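Local coordinates for titin heart isoform N2-B (Homo sapiens, PDB 2BK8), which forms an Ig-like domain of the giant muscle protein titin at the M-band, where it probably serves as one structural module in the chain, at residues Gly6-Ala11 and Tyr21-Glu26; Gly13-His18 and Ile65-Asp70; Asp29-Val34 and Val78-Glu83; Glu47-Thr52 and Leu60-Ile65; Thr72-Val77 and Ser85-Leu90. All coordinates share one frame; numbering follows the deposited sequence. Where two conformers were deposited one is given.

Interaction 1: Gly6-Ala11 and Tyr21-Glu26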
# COMPACT_ATOMS: atom_id res chain seq x y z
N GLY A 6 -4.95 9.80 -1.43
CA GLY A 6 -3.76 10.70 -1.35
C GLY A 6 -2.44 10.12 -1.86
O GLY A 6 -2.34 8.93 -2.16
N GLN A 7 -1.40 10.97 -1.97
CA GLN A 7 -0.08 10.50 -2.43
C GLN A 7 0.57 9.62 -1.38
O GLN A 7 0.46 9.87 -0.17
CB GLN A 7 0.87 11.67 -2.74
CG GLN A 7 0.33 12.72 -3.70
CD GLN A 7 1.09 14.02 -3.60
OE1 GLN A 7 1.06 14.70 -2.57
NE2 GLN A 7 1.77 14.38 -4.67
N ILE A 8 1.30 8.61 -1.85
CA ILE A 8 2.07 7.67 -1.04
C ILE A 8 3.55 7.87 -1.42
O ILE A 8 3.89 7.99 -2.61
CB ILE A 8 1.65 6.22 -1.31
CG1 ILE A 8 0.16 5.98 -1.02
CG2 ILE A 8 2.50 5.22 -0.50
CD1 ILE A 8 -0.34 4.59 -1.55
N MET A 9 4.43 7.94 -0.41
CA MET A 9 5.89 8.12 -0.65
C MET A 9 6.66 6.81 -0.92
O MET A 9 6.30 5.73 -0.40
CB MET A 9 6.54 8.83 0.53
CG MET A 9 5.85 10.08 1.02
SD MET A 9 5.63 11.33 -0.28
CE MET A 9 7.29 11.94 -0.58
N HIS A 10 7.72 6.91 -1.73
CA HIS A 10 8.58 5.74 -2.01
C HIS A 10 9.33 5.38 -0.73
O HIS A 10 9.41 6.22 0.19
CB HIS A 10 9.60 6.04 -3.15
CG HIS A 10 8.97 6.51 -4.43
ND1 HIS A 10 7.94 5.84 -5.05
CD2 HIS A 10 9.26 7.56 -5.23
CE1 HIS A 10 7.59 6.48 -6.16
NE2 HIS A 10 8.39 7.53 -6.29
N ALA A 11 9.91 4.17 -0.70
CA ALA A 11 10.78 3.68 0.40
C ALA A 11 11.94 2.78 -0.08
O ALA A 11 11.80 2.07 -1.08
CB ALA A 11 9.92 2.93 1.43
N TYR A 21 3.90 2.01 4.11
CA TYR A 21 3.24 2.91 3.18
C TYR A 21 1.95 3.46 3.83
O TYR A 21 1.15 2.71 4.39
CB TYR A 21 2.91 2.22 1.83
CG TYR A 21 4.17 1.83 1.10
CD1 TYR A 21 4.92 2.79 0.39
CD2 TYR A 21 4.67 0.52 1.18
CE1 TYR A 21 6.12 2.42 -0.26
CE2 TYR A 21 5.81 0.17 0.53
CZ TYR A 21 6.55 1.12 -0.17
OH TYR A 21 7.73 0.72 -0.77
N VAL A 22 1.76 4.76 3.72
CA VAL A 22 0.61 5.42 4.34
C VAL A 22 -0.17 6.18 3.27
O VAL A 22 0.39 7.06 2.56
CB VAL A 22 1.04 6.42 5.46
CG1 VAL A 22 -0.19 7.23 5.97
CG2 VAL A 22 1.75 5.70 6.60
N CYS A 23 -1.45 5.87 3.16
CA CYS A 23 -2.31 6.53 2.19
C CYS A 23 -3.51 7.16 2.89
O CYS A 23 -4.33 6.46 3.50
CB CYS A 23 -2.77 5.55 1.09
SG CYS A 23 -3.88 6.34 -0.20
N LYS A 24 -3.62 8.48 2.81
CA LYS A 24 -4.73 9.21 3.42
C LYS A 24 -5.89 9.48 2.42
O LYS A 24 -5.66 10.00 1.33
CB LYS A 24 -4.19 10.52 4.05
CG LYS A 24 -5.06 11.16 5.09
CD LYS A 24 -4.36 12.39 5.68
CE LYS A 24 -5.35 13.29 6.38
NZ LYS A 24 -4.84 14.67 6.65
N ILE A 25 -7.10 9.05 2.77
CA ILE A 25 -8.28 9.17 1.89
C ILE A 25 -9.18 10.36 2.21
O ILE A 25 -9.52 10.60 3.37
CB ILE A 25 -9.06 7.81 1.86
CG1 ILE A 25 -8.17 6.73 1.23
CG2 ILE A 25 -10.30 7.90 0.98
CD1 ILE A 25 -8.03 5.41 2.03
N GLU A 26 -9.53 11.13 1.17
CA GLU A 26 -10.50 12.22 1.29
C GLU A 26 -11.89 11.69 0.96
O GLU A 26 -12.06 10.91 0.02
CB GLU A 26 -10.11 13.37 0.37
CG GLU A 26 -8.74 14.02 0.58
CD GLU A 26 -8.45 14.50 2.03
OE1 GLU A 26 -9.28 15.22 2.62
OE2 GLU A 26 -7.35 14.18 2.54
O HOH W 1 -1.65 10.29 1.60
O HOH W 2 2.04 8.93 2.34
O HOH W 3 3.55 7.11 2.13
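Ile8 supplies the tight part of this contact, its two branches dividing the strand between them. CG1 lies beside the backbone N (chi1 -59°), which leaves CG2 anti to it and 3.5 Å from Tyr21 CD1; the two side chains cross at about a right angle. The other branch runs over Cys23: Ile8 CG1 is 3.6 Å from Cys23 CB, with Ile8 CD1 close behind. The Tyr21 ring takes Met9 O at its edge, near the ring plane, 3.3 Å from CE1, and meets Ala11 CB near its hydroxyl end. Backbone pairing is sparse by comparison. The one direct hydrogen bond, Gly6 N to Lys24 O at 2.9 Å, is bent to 139° at the hydrogen. Beyond it the two chains, running nearly antiparallel, are bridged by water. One molecule joins Gln7 O to Lys24 N, a second lies between Gln7 O and Val22 O, though doubtfully close to the latter, and a third links Met9 N with Val22 O, on the side where Gln7, Met9, Val22 and Lys24 are exposed. The 6-11 segment links short strands 4-5 and 11-13, which belong to different sheets of the Ig sandwich. Ile8 and Tyr21 also touch Trp36 of strand 33-38, while Gly6 O and Tyr21 OH hydrogen-bond Ser86 OG and Glu89 O of strand 83-92.

Interaction 2: Gly13-His18 and Ile65-Asp70; sequences GEEGGH and ITKLDD
Ile65 presses its branches against the type II turn Glu14-Gly17, while Glu15 and Lys67 reach over to meet at their charged ends. The isoleucine straddles the turn's carbonyls: CG2, anti to the backbone N, lies 3.6 Å from Glu14 O, and CG1, beside that N (chi1 -71°), comes 3.4 Å from Gly17 O. Its backbone grips the same turn twice. Gly16 N donates to Ile65 O at 2.8 Å and an almost straight 170°, and Ile65 N donates to Gly17 O at 3.0 Å. Closing the turn itself, Gly17 N bonds Glu14 O. Outside, the extended Glu15 chain crosses Lys67 obliquely; Lys67 bends at its last torsion (chi4 80°), which swings NZ to 2.8 Å from Glu15 OE2, on the syn lone pair. Past Ile65 the chain enters a short 3-10 segment, 67-69, where Asp69 OD2 accepts from Thr66 N at 2.8 Å. That oxygen also forms a salt bridge with Lys48. Two kinds of chemistry therefore join these interstrand loops at one end of the Ig sandwich: backbone bonds around a buried isoleucine, which also touches Leu90 and Val92, and an ion pair between two exposed side chains, which solvent would probably screen.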
# COMPACT_ATOMS: atom_id res chain seq x y z
N GLY A 13 14.05 -0.46 1.24
CA GLY A 13 13.97 -1.55 2.22
C GLY A 13 15.33 -2.22 2.28
O GLY A 13 15.96 -2.45 1.25
N GLU A 14 15.79 -2.49 3.50
CA GLU A 14 17.01 -3.26 3.69
C GLU A 14 16.65 -4.72 3.97
O GLU A 14 15.68 -4.99 4.69
CB GLU A 14 17.84 -2.72 4.85
CG GLU A 14 18.40 -1.34 4.62
CD GLU A 14 19.33 -0.91 5.73
OE1 GLU A 14 19.99 -1.78 6.35
OE2 GLU A 14 19.42 0.31 5.98
N GLU A 15 17.46 -5.65 3.45
CA GLU A 15 17.17 -7.08 3.62
C GLU A 15 16.97 -7.43 5.10
O GLU A 15 17.77 -7.03 5.94
CB GLU A 15 18.27 -7.95 3.01
CG GLU A 15 18.10 -8.18 1.51
CD GLU A 15 19.32 -8.81 0.86
OE1 GLU A 15 20.09 -9.51 1.57
OE2 GLU A 15 19.52 -8.61 -0.37
N GLY A 16 15.88 -8.13 5.41
CA GLY A 16 15.55 -8.48 6.81
C GLY A 16 14.87 -7.41 7.63
O GLY A 16 14.43 -7.67 8.75
N GLY A 17 14.76 -6.20 7.08
CA GLY A 17 14.05 -5.12 7.76
C GLY A 17 12.60 -5.00 7.34
O GLY A 17 12.01 -5.97 6.81
N HIS A 18 12.01 -3.82 7.56
CA HIS A 18 10.64 -3.51 7.13
C HIS A 18 10.52 -2.12 6.47
O HIS A 18 11.44 -1.29 6.59
CB HIS A 18 9.68 -3.67 8.34
CG HIS A 18 9.78 -2.57 9.36
ND1 HIS A 18 10.60 -2.65 10.46
CD2 HIS A 18 9.14 -1.38 9.47
CE1 HIS A 18 10.49 -1.56 11.19
NE2 HIS A 18 9.59 -0.77 10.62
N ILE A 65 12.14 -8.11 4.73
CA ILE A 65 12.38 -7.71 3.33
C ILE A 65 13.38 -8.63 2.60
O ILE A 65 14.39 -9.11 3.21
CB ILE A 65 12.78 -6.18 3.24
CG1 ILE A 65 11.55 -5.29 3.54
CG2 ILE A 65 13.54 -5.87 1.90
CD1 ILE A 65 10.52 -5.22 2.45
N THR A 66 13.09 -8.96 1.34
CA THR A 66 14.07 -9.66 0.46
C THR A 66 14.15 -8.91 -0.88
O THR A 66 13.35 -8.01 -1.15
CB THR A 66 13.69 -11.16 0.14
OG1 THR A 66 12.56 -11.21 -0.76
CG2 THR A 66 13.41 -11.97 1.41
N LYS A 67 15.11 -9.29 -1.72
CA LYS A 67 15.17 -8.74 -3.09
C LYS A 67 13.86 -8.90 -3.88
O LYS A 67 13.54 -8.06 -4.73
CB LYS A 67 16.36 -9.35 -3.86
CG LYS A 67 17.73 -8.80 -3.40
CD LYS A 67 18.85 -9.28 -4.31
CE LYS A 67 20.19 -8.77 -3.87
NZ LYS A 67 20.70 -9.59 -2.75
N LEU A 68 13.09 -9.96 -3.60
CA LEU A 68 11.78 -10.18 -4.28
C LEU A 68 10.79 -9.04 -4.11
O LEU A 68 9.90 -8.87 -4.93
CB LEU A 68 11.09 -11.45 -3.79
CG LEU A 68 11.74 -12.79 -4.15
CD1 LEU A 68 10.96 -13.90 -3.47
CD2 LEU A 68 11.79 -13.04 -5.67
N ASP A 69 10.96 -8.27 -3.02
CA ASP A 69 10.00 -7.23 -2.64
C ASP A 69 10.14 -5.91 -3.41
O ASP A 69 9.28 -5.05 -3.27
CB ASP A 69 10.04 -7.01 -1.09
CG ASP A 69 9.65 -8.27 -0.31
OD1 ASP A 69 8.65 -8.95 -0.70
OD2 ASP A 69 10.36 -8.62 0.67
N ASP A 70 11.21 -5.78 -4.20
CA ASP A 70 11.46 -4.58 -5.02
C ASP A 70 10.40 -4.51 -6.15
O ASP A 70 10.26 -5.45 -6.94
CB ASP A 70 12.91 -4.59 -5.55
CG ASP A 70 13.31 -3.30 -6.29
OD1 ASP A 70 12.59 -2.93 -7.25
OD2 ASP A 70 14.34 -2.67 -5.92

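Interaction 3: Asp29-Val34 and Val78-Glu83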
# COMPACT_ATOMS: atom_id res chain seq x y z
N ASP A 29 -16.33 7.09 3.55
CA ASP A 29 -17.58 6.89 4.29
C ASP A 29 -17.75 5.42 4.73
O ASP A 29 -16.79 4.63 4.66
CB ASP A 29 -18.80 7.42 3.50
CG ASP A 29 -19.09 6.63 2.23
OD1 ASP A 29 -18.57 5.51 2.03
OD2 ASP A 29 -19.89 7.13 1.41
N GLN A 30 -18.96 5.06 5.16
CA GLN A 30 -19.25 3.72 5.68
C GLN A 30 -19.12 2.61 4.64
O GLN A 30 -19.04 1.44 5.02
CB GLN A 30 -20.62 3.64 6.40
CG GLN A 30 -21.87 3.80 5.51
CD GLN A 30 -22.36 2.48 4.89
OE1 GLN A 30 -22.42 1.44 5.55
NE2 GLN A 30 -22.74 2.54 3.62
N SER A 31 -19.12 2.96 3.36
CA SER A 31 -18.98 1.94 2.31
C SER A 31 -17.53 1.75 1.79
O SER A 31 -17.26 0.83 1.00
CB SER A 31 -19.97 2.18 1.16
OG SER A 31 -19.50 3.18 0.27
N THR A 32 -16.60 2.60 2.25
CA THR A 32 -15.22 2.55 1.78
C THR A 32 -14.52 1.23 2.15
O THR A 32 -14.53 0.84 3.32
CB THR A 32 -14.42 3.75 2.35
OG1 THR A 32 -15.09 4.97 2.01
CG2 THR A 32 -13.00 3.77 1.79
N GLN A 33 -13.94 0.55 1.15
CA GLN A 33 -13.13 -0.69 1.32
C GLN A 33 -11.75 -0.50 0.65
O GLN A 33 -11.67 -0.01 -0.47
CB GLN A 33 -13.83 -1.94 0.73
CG GLN A 33 -12.95 -3.23 0.76
CD GLN A 33 -13.57 -4.42 0.03
OE1 GLN A 33 -13.62 -4.46 -1.21
NE2 GLN A 33 -14.03 -5.41 0.80
N VAL A 34 -10.68 -0.93 1.32
CA VAL A 34 -9.31 -0.72 0.81
C VAL A 34 -8.64 -2.05 0.55
O VAL A 34 -8.76 -2.97 1.38
CB VAL A 34 -8.44 0.03 1.84
CG1 VAL A 34 -6.96 0.14 1.37
CG2 VAL A 34 -9.03 1.39 2.13
N VAL A 78 -12.32 1.71 -2.88
CA VAL A 78 -13.62 1.53 -3.55
C VAL A 78 -14.74 1.83 -2.58
O VAL A 78 -14.72 1.36 -1.44
CB VAL A 78 -13.80 0.08 -4.10
CG1 VAL A 78 -15.15 -0.11 -4.76
CG2 VAL A 78 -12.70 -0.27 -5.07
N ASN A 79 -15.70 2.64 -3.03
CA ASN A 79 -17.01 2.77 -2.36
C ASN A 79 -18.20 2.69 -3.29
O ASN A 79 -18.08 2.26 -4.44
CB ASN A 79 -17.09 3.98 -1.42
CG ASN A 79 -17.11 5.31 -2.13
OD1 ASN A 79 -16.94 5.41 -3.35
ND2 ASN A 79 -17.31 6.37 -1.35
N ASP A 80 -19.35 3.12 -2.77
CA ASP A 80 -20.65 3.06 -3.46
C ASP A 80 -20.79 4.05 -4.61
O ASP A 80 -21.80 4.06 -5.32
CB ASP A 80 -21.76 3.32 -2.44
CG ASP A 80 -22.11 2.09 -1.60
OD1 ASP A 80 -21.58 0.99 -1.86
OD2 ASP A 80 -22.95 2.23 -0.69
N TYR A 81 -19.79 4.91 -4.77
CA TYR A 81 -19.83 5.99 -5.76
C TYR A 81 -18.78 5.84 -6.85
O TYR A 81 -19.01 6.28 -7.98
CB TYR A 81 -19.71 7.35 -5.07
CG TYR A 81 -20.88 7.67 -4.17
CD1 TYR A 81 -22.16 7.86 -4.69
CD2 TYR A 81 -20.72 7.77 -2.79
CE1 TYR A 81 -23.25 8.15 -3.87
CE2 TYR A 81 -21.80 8.07 -1.95
CZ TYR A 81 -23.05 8.25 -2.50
OH TYR A 81 -24.13 8.54 -1.68
N GLY A 82 -17.66 5.23 -6.52
CA GLY A 82 -16.61 4.97 -7.49
C GLY A 82 -15.36 4.40 -6.85
O GLY A 82 -15.44 3.70 -5.85
N GLU A 83 -14.21 4.69 -7.45
CA GLU A 83 -12.93 4.19 -6.97
C GLU A 83 -11.78 5.14 -7.32
O GLU A 83 -11.97 6.06 -8.14
CB GLU A 83 -12.69 2.77 -7.50
CG GLU A 83 -12.27 2.65 -8.97
CD GLU A 83 -11.90 1.22 -9.33
OE1 GLU A 83 -12.80 0.34 -9.33
OE2 GLU A 83 -10.71 0.96 -9.61
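Ser31 OG is held from two sides of the contact, accepting from Asp80 N at 3.0 Å and donating to Asp29 OD1 at 3.1 Å; its chi1 of 81° sets it between the backbone N and carbonyl carbon. Asp29 OD1 also takes Ser31 N at 2.9 Å, an Asx turn at the head of the type I turn Asp29-Thr32. This turn leads into strand 33-38 of the Ig sandwich and packs on the hairpin loop between strands 71-78 and 83-92. In the opposing loop Asn79 OD1 accepts from Tyr81 N, an Asx turn, and also from Gly82 N, which extends it to an Asx motif; both come from the same face of its amide plane. Where the strand begins, Gln33 and Val78 form an antiparallel hydrogen-bonded pair, Gln33 N to Val78 O at 2.8 Å (165° at the hydrogen) and Val78 N to Gln33 O at 3.0 Å. Asn79 ND2, buried without a partner in the model, stands 3.7 Å from Asp29 OD1.

Interaction 4: Glu47-Thr52 and Leu60-Ile65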
# COMPACT_ATOMS: atom_id res chain seq x y z
N GLU A 47 1.92 -13.55 7.89
CA GLU A 47 3.24 -13.40 8.50
C GLU A 47 4.06 -12.31 7.79
O GLU A 47 4.95 -11.71 8.38
CB GLU A 47 3.98 -14.74 8.48
CG GLU A 47 3.41 -15.79 9.43
CD GLU A 47 4.13 -17.13 9.38
OE1 GLU A 47 5.27 -17.19 8.84
OE2 GLU A 47 3.57 -18.12 9.90
N LYS A 48 3.70 -12.02 6.54
CA LYS A 48 4.47 -11.07 5.71
C LYS A 48 3.98 -9.61 5.72
O LYS A 48 4.82 -8.70 5.67
CB LYS A 48 4.53 -11.60 4.27
CG LYS A 48 5.27 -10.73 3.26
CD LYS A 48 6.78 -10.82 3.42
CE LYS A 48 7.54 -9.98 2.39
NZ LYS A 48 9.04 -10.20 2.54
N TYR A 49 2.65 -9.39 5.72
CA TYR A 49 2.05 -8.03 5.61
C TYR A 49 1.14 -7.66 6.80
O TYR A 49 0.31 -8.48 7.21
CB TYR A 49 1.22 -7.87 4.31
CG TYR A 49 1.98 -8.22 3.05
CD1 TYR A 49 3.01 -7.41 2.58
CD2 TYR A 49 1.66 -9.37 2.33
CE1 TYR A 49 3.71 -7.74 1.41
CE2 TYR A 49 2.37 -9.71 1.16
CZ TYR A 49 3.39 -8.90 0.73
OH TYR A 49 4.08 -9.20 -0.43
N GLU A 50 1.28 -6.43 7.31
CA GLU A 50 0.44 -5.95 8.42
C GLU A 50 -0.36 -4.78 7.82
O GLU A 50 0.22 -3.75 7.47
CB GLU A 50 1.28 -5.49 9.64
CG GLU A 50 0.48 -5.18 10.89
CD GLU A 50 1.28 -4.41 11.99
OE1 GLU A 50 2.52 -4.51 12.05
OE2 GLU A 50 0.65 -3.70 12.80
N ILE A 51 -1.67 -5.00 7.65
CA ILE A 51 -2.53 -4.08 6.90
C ILE A 51 -3.66 -3.63 7.79
O ILE A 51 -4.37 -4.46 8.40
CB ILE A 51 -3.11 -4.74 5.62
CG1 ILE A 51 -1.99 -5.22 4.68
CG2 ILE A 51 -4.03 -3.75 4.85
CD1 ILE A 51 -2.50 -6.12 3.53
N THR A 52 -3.85 -2.31 7.85
CA THR A 52 -4.95 -1.74 8.63
C THR A 52 -5.65 -0.61 7.84
O THR A 52 -5.03 0.07 7.01
CB THR A 52 -4.49 -1.20 10.01
OG1 THR A 52 -3.42 -0.26 9.82
CG2 THR A 52 -3.97 -2.36 10.92
N LEU A 60 0.02 0.04 5.11
CA LEU A 60 0.64 -1.24 4.76
C LEU A 60 2.05 -1.31 5.33
O LEU A 60 2.91 -0.50 5.02
CB LEU A 60 0.68 -1.47 3.22
CG LEU A 60 1.57 -2.65 2.78
CD1 LEU A 60 0.97 -4.02 3.17
CD2 LEU A 60 1.81 -2.59 1.25
N TYR A 61 2.30 -2.32 6.16
CA TYR A 61 3.65 -2.61 6.64
C TYR A 61 4.17 -3.90 6.02
O TYR A 61 3.53 -4.95 6.16
CB TYR A 61 3.67 -2.72 8.16
CG TYR A 61 3.99 -1.44 8.87
CD1 TYR A 61 3.05 -0.43 8.97
CD2 TYR A 61 5.24 -1.22 9.44
CE1 TYR A 61 3.32 0.75 9.63
CE2 TYR A 61 5.54 -0.03 10.10
CZ TYR A 61 4.57 0.96 10.18
OH TYR A 61 4.80 2.15 10.85
N VAL A 62 5.31 -3.81 5.35
CA VAL A 62 5.97 -5.00 4.74
C VAL A 62 7.15 -5.49 5.57
O VAL A 62 8.08 -4.71 5.80
CB VAL A 62 6.52 -4.68 3.32
CG1 VAL A 62 7.11 -5.97 2.69
CG2 VAL A 62 5.43 -4.06 2.41
N LYS A 63 7.12 -6.76 6.00
CA LYS A 63 8.11 -7.39 6.91
C LYS A 63 9.14 -8.29 6.22
O LYS A 63 8.92 -8.73 5.09
CB LYS A 63 7.38 -8.23 7.96
CG LYS A 63 6.68 -7.43 9.05
CD LYS A 63 5.84 -6.30 8.47
CE LYS A 63 6.10 -5.05 9.25
NZ LYS A 63 5.00 -4.07 9.06
N ASP A 64 10.22 -8.62 6.94
CA ASP A 64 11.26 -9.56 6.48
C ASP A 64 11.66 -9.31 5.03
O ASP A 64 11.51 -10.17 4.17
CB ASP A 64 10.81 -11.02 6.66
CG ASP A 64 10.57 -11.40 8.09
OD1 ASP A 64 11.56 -11.47 8.86
OD2 ASP A 64 9.41 -11.68 8.45
N ILE A 65 12.14 -8.11 4.73
CA ILE A 65 12.38 -7.71 3.33
C ILE A 65 13.38 -8.63 2.60
O ILE A 65 14.39 -9.11 3.21
CB ILE A 65 12.78 -6.18 3.24
CG1 ILE A 65 11.55 -5.29 3.54
CG2 ILE A 65 13.54 -5.87 1.90
CD1 ILE A 65 10.52 -5.22 2.45
O HOH W 4 7.58 -12.62 6.95
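Strands 49-54 and 57-62 form an antiparallel hairpin, the axes of their segments 49-52 and 60-62 being 4.8 Å apart at 172°. Glu50 and Tyr61 are a hydrogen-bonded pair, Glu50 N to Tyr61 O at 2.9 Å and Tyr61 N to Glu50 O at 2.8 Å, flanked by the non-hydrogen-bonded pairs Tyr49-Val62 and Ile51-Leu60. A further backbone bond, Lys63 N to Lys48 O, carries the pairing just past the strand ends. On the Tyr49, Ile51, Leu60 and Val62 face the side chains lie side by side and point the same way. Leu60 CD1 fits between its neighbours, 3.5 Å from Ile51 CG1 and 4.0 Å from Tyr49 CD1, and Tyr49 CE1 reaches Val62 CG1. One face of the tyrosine ring is covered by Lys48 CG, 3.6 Å above its centre. Lys48 then turns at chi2 (75°), and NZ donates to Lys63 O at 2.9 Å and more weakly to Asp64 O; the same NZ is also held by Asp69. Strand 49-54 is an edge strand of its sheet, whereas 57-62 continues inward to strand 19-26 through Leu60-Tyr21 and Val62-Val19 backbone bonds. Leu60 and Val62 also touch Tyr73 of the facing sheet, and Ile51 and Leu60 touch Trp36.

Interaction 5: Thr72-Val77 and Ser85-Leu90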
# COMPACT_ATOMS: atom_id res chain seq x y z
N THR A 72 6.44 -2.20 -7.47
CA THR A 72 5.38 -1.21 -7.35
C THR A 72 4.24 -1.69 -6.45
O THR A 72 3.74 -2.81 -6.64
CB THR A 72 4.82 -0.85 -8.74
OG1 THR A 72 5.88 -0.40 -9.60
CG2 THR A 72 3.78 0.24 -8.62
N TYR A 73 3.82 -0.83 -5.51
CA TYR A 73 2.72 -1.13 -4.56
C TYR A 73 1.54 -0.20 -4.86
O TYR A 73 1.76 0.99 -5.12
CB TYR A 73 3.22 -0.99 -3.09
CG TYR A 73 4.19 -2.09 -2.71
CD1 TYR A 73 3.78 -3.17 -1.94
CD2 TYR A 73 5.51 -2.08 -3.20
CE1 TYR A 73 4.66 -4.24 -1.64
CE2 TYR A 73 6.40 -3.13 -2.90
CZ TYR A 73 5.97 -4.20 -2.13
OH TYR A 73 6.89 -5.21 -1.85
N ARG A 74 0.32 -0.73 -4.88
CA ARG A 74 -0.91 0.04 -5.18
C ARG A 74 -1.86 -0.04 -4.00
O ARG A 74 -2.07 -1.11 -3.43
CB ARG A 74 -1.62 -0.53 -6.42
CG ARG A 74 -3.03 0.04 -6.77
CD ARG A 74 -3.60 -0.72 -7.99
NE ARG A 74 -4.86 -0.19 -8.50
CZ ARG A 74 -5.41 -0.54 -9.67
NH1 ARG A 74 -4.80 -1.42 -10.46
NH2 ARG A 74 -6.55 -0.01 -10.06
N CYS A 75 -2.43 1.10 -3.61
CA CYS A 75 -3.55 1.15 -2.65
C CYS A 75 -4.80 1.45 -3.45
O CYS A 75 -4.93 2.54 -4.05
CB CYS A 75 -3.34 2.25 -1.61
SG CYS A 75 -4.67 2.41 -0.37
N LYS A 76 -5.71 0.47 -3.52
CA LYS A 76 -6.99 0.62 -4.24
C LYS A 76 -8.18 0.88 -3.30
O LYS A 76 -8.48 0.09 -2.40
CB LYS A 76 -7.28 -0.59 -5.18
CG LYS A 76 -8.57 -0.43 -6.00
CD LYS A 76 -8.79 -1.66 -6.88
CE LYS A 76 -10.13 -1.61 -7.58
NZ LYS A 76 -10.12 -2.30 -8.92
N VAL A 77 -8.89 1.98 -3.55
CA VAL A 77 -10.00 2.40 -2.68
C VAL A 77 -11.32 2.39 -3.44
O VAL A 77 -11.41 2.93 -4.53
CB VAL A 77 -9.72 3.77 -2.03
CG1 VAL A 77 -10.54 3.90 -0.82
CG2 VAL A 77 -8.23 3.83 -1.56
N SER A 85 -7.02 4.99 -7.00
CA SER A 85 -5.81 4.25 -6.55
C SER A 85 -4.61 5.20 -6.48
O SER A 85 -4.55 6.19 -7.25
CB SER A 85 -5.47 3.13 -7.56
OG SER A 85 -6.48 2.13 -7.64
N SER A 86 -3.63 4.83 -5.64
CA SER A 86 -2.38 5.57 -5.48
C SER A 86 -1.25 4.54 -5.48
O SER A 86 -1.50 3.39 -5.11
CB SER A 86 -2.45 6.43 -4.20
OG SER A 86 -3.37 7.53 -4.38
N TYR A 87 -0.06 4.94 -5.94
CA TYR A 87 1.06 4.01 -6.20
C TYR A 87 2.37 4.49 -5.57
O TYR A 87 2.57 5.70 -5.42
CB TYR A 87 1.24 3.87 -7.73
CG TYR A 87 0.05 3.28 -8.46
CD1 TYR A 87 -0.04 1.92 -8.71
CD2 TYR A 87 -0.99 4.10 -8.93
CE1 TYR A 87 -1.13 1.37 -9.40
CE2 TYR A 87 -2.09 3.56 -9.63
CZ TYR A 87 -2.15 2.19 -9.85
OH TYR A 87 -3.19 1.60 -10.53
N ALA A 88 3.27 3.56 -5.19
CA ALA A 88 4.63 3.94 -4.79
C ALA A 88 5.60 2.76 -4.96
O ALA A 88 5.14 1.62 -5.11
CB ALA A 88 4.63 4.45 -3.33
N GLU A 89 6.90 3.04 -4.95
CA GLU A 89 7.93 2.03 -5.22
C GLU A 89 8.59 1.58 -3.91
O GLU A 89 8.65 2.36 -2.92
CB GLU A 89 9.00 2.64 -6.13
CG GLU A 89 8.43 3.15 -7.45
CD GLU A 89 7.96 2.00 -8.31
OE1 GLU A 89 8.78 1.16 -8.72
OE2 GLU A 89 6.74 1.91 -8.56
N LEU A 90 9.13 0.36 -3.93
CA LEU A 90 10.03 -0.15 -2.89
C LEU A 90 11.33 -0.48 -3.63
O LEU A 90 11.31 -1.24 -4.61
CB LEU A 90 9.45 -1.42 -2.23
CG LEU A 90 10.08 -1.92 -0.92
CD1 LEU A 90 9.14 -2.92 -0.20
CD2 LEU A 90 11.44 -2.53 -1.16
O HOH W 5 -8.46 2.43 -9.13
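Arg74 lies alongside Tyr87, both pointing the same way, and carries its guanidinium onto the phenol oxygen. Tyr87 OH sits 3.1 Å above the guanidinium plane, over its centre, and the ring plane is turned 44° from it. Arg74 NE, in contrast, donates within that plane to Ser85 OG at 3.0 Å (155° at the hydrogen), and a water at the same edge accepts from NH2. Arg74 CG, anti to the backbone N (chi1 172°), lies 3.5 Å from Tyr87 CE1, and the extended chain beyond it carries NE to Ser85. Farther along this face, Thr72 OG1 donates to the syn lone pair of Glu89 OE2 at 2.7 Å; the other carboxylate oxygen has a salt bridge to Arg96. In the antiparallel backbone of the hairpin, Tyr73-Ala88 and Cys75-Ser86 are the hydrogen-bonded pairs, Tyr73 N reaching Ala88 O at 2.8 Å. The face bearing Tyr73 and Cys75 turns into the core of the Ig sandwich: Tyr73 CE2 packs 3.6 Å from Leu90 CB, its OH bonded to Asp69 O, and Cys75 touches Cys23 of the facing sheet. The hairpin thus puts charged groups outside and, inside, buried side chains whose hydroxyls are hydrogen-bonded; Arg96 probably balances part of the Glu89 charge.

How the interactions relate
From the N terminus, interaction 1 closes a short loop, bringing 6-11 against 21-26 before any of interactions 3, 4 and 5 opens. Interaction 2 starts within that loop, at 13-18, and ends at 65-70, so the two cross. Interaction 3 opens at 29-34 and closes only at 78-83, crossing both interaction 2 and interaction 5. The hairpin of interaction 4 lies within the spans of both 2 and 3 and shares Ile65 with interaction 2. Interaction 5 closes the last hairpin. Interactions 2 and 3 join loops at opposite ends of the sandwich, centres about 31 Å apart; interactions 4 and 5 pair strands in its two sheets, and interaction 1 spans from one sheet towards the other.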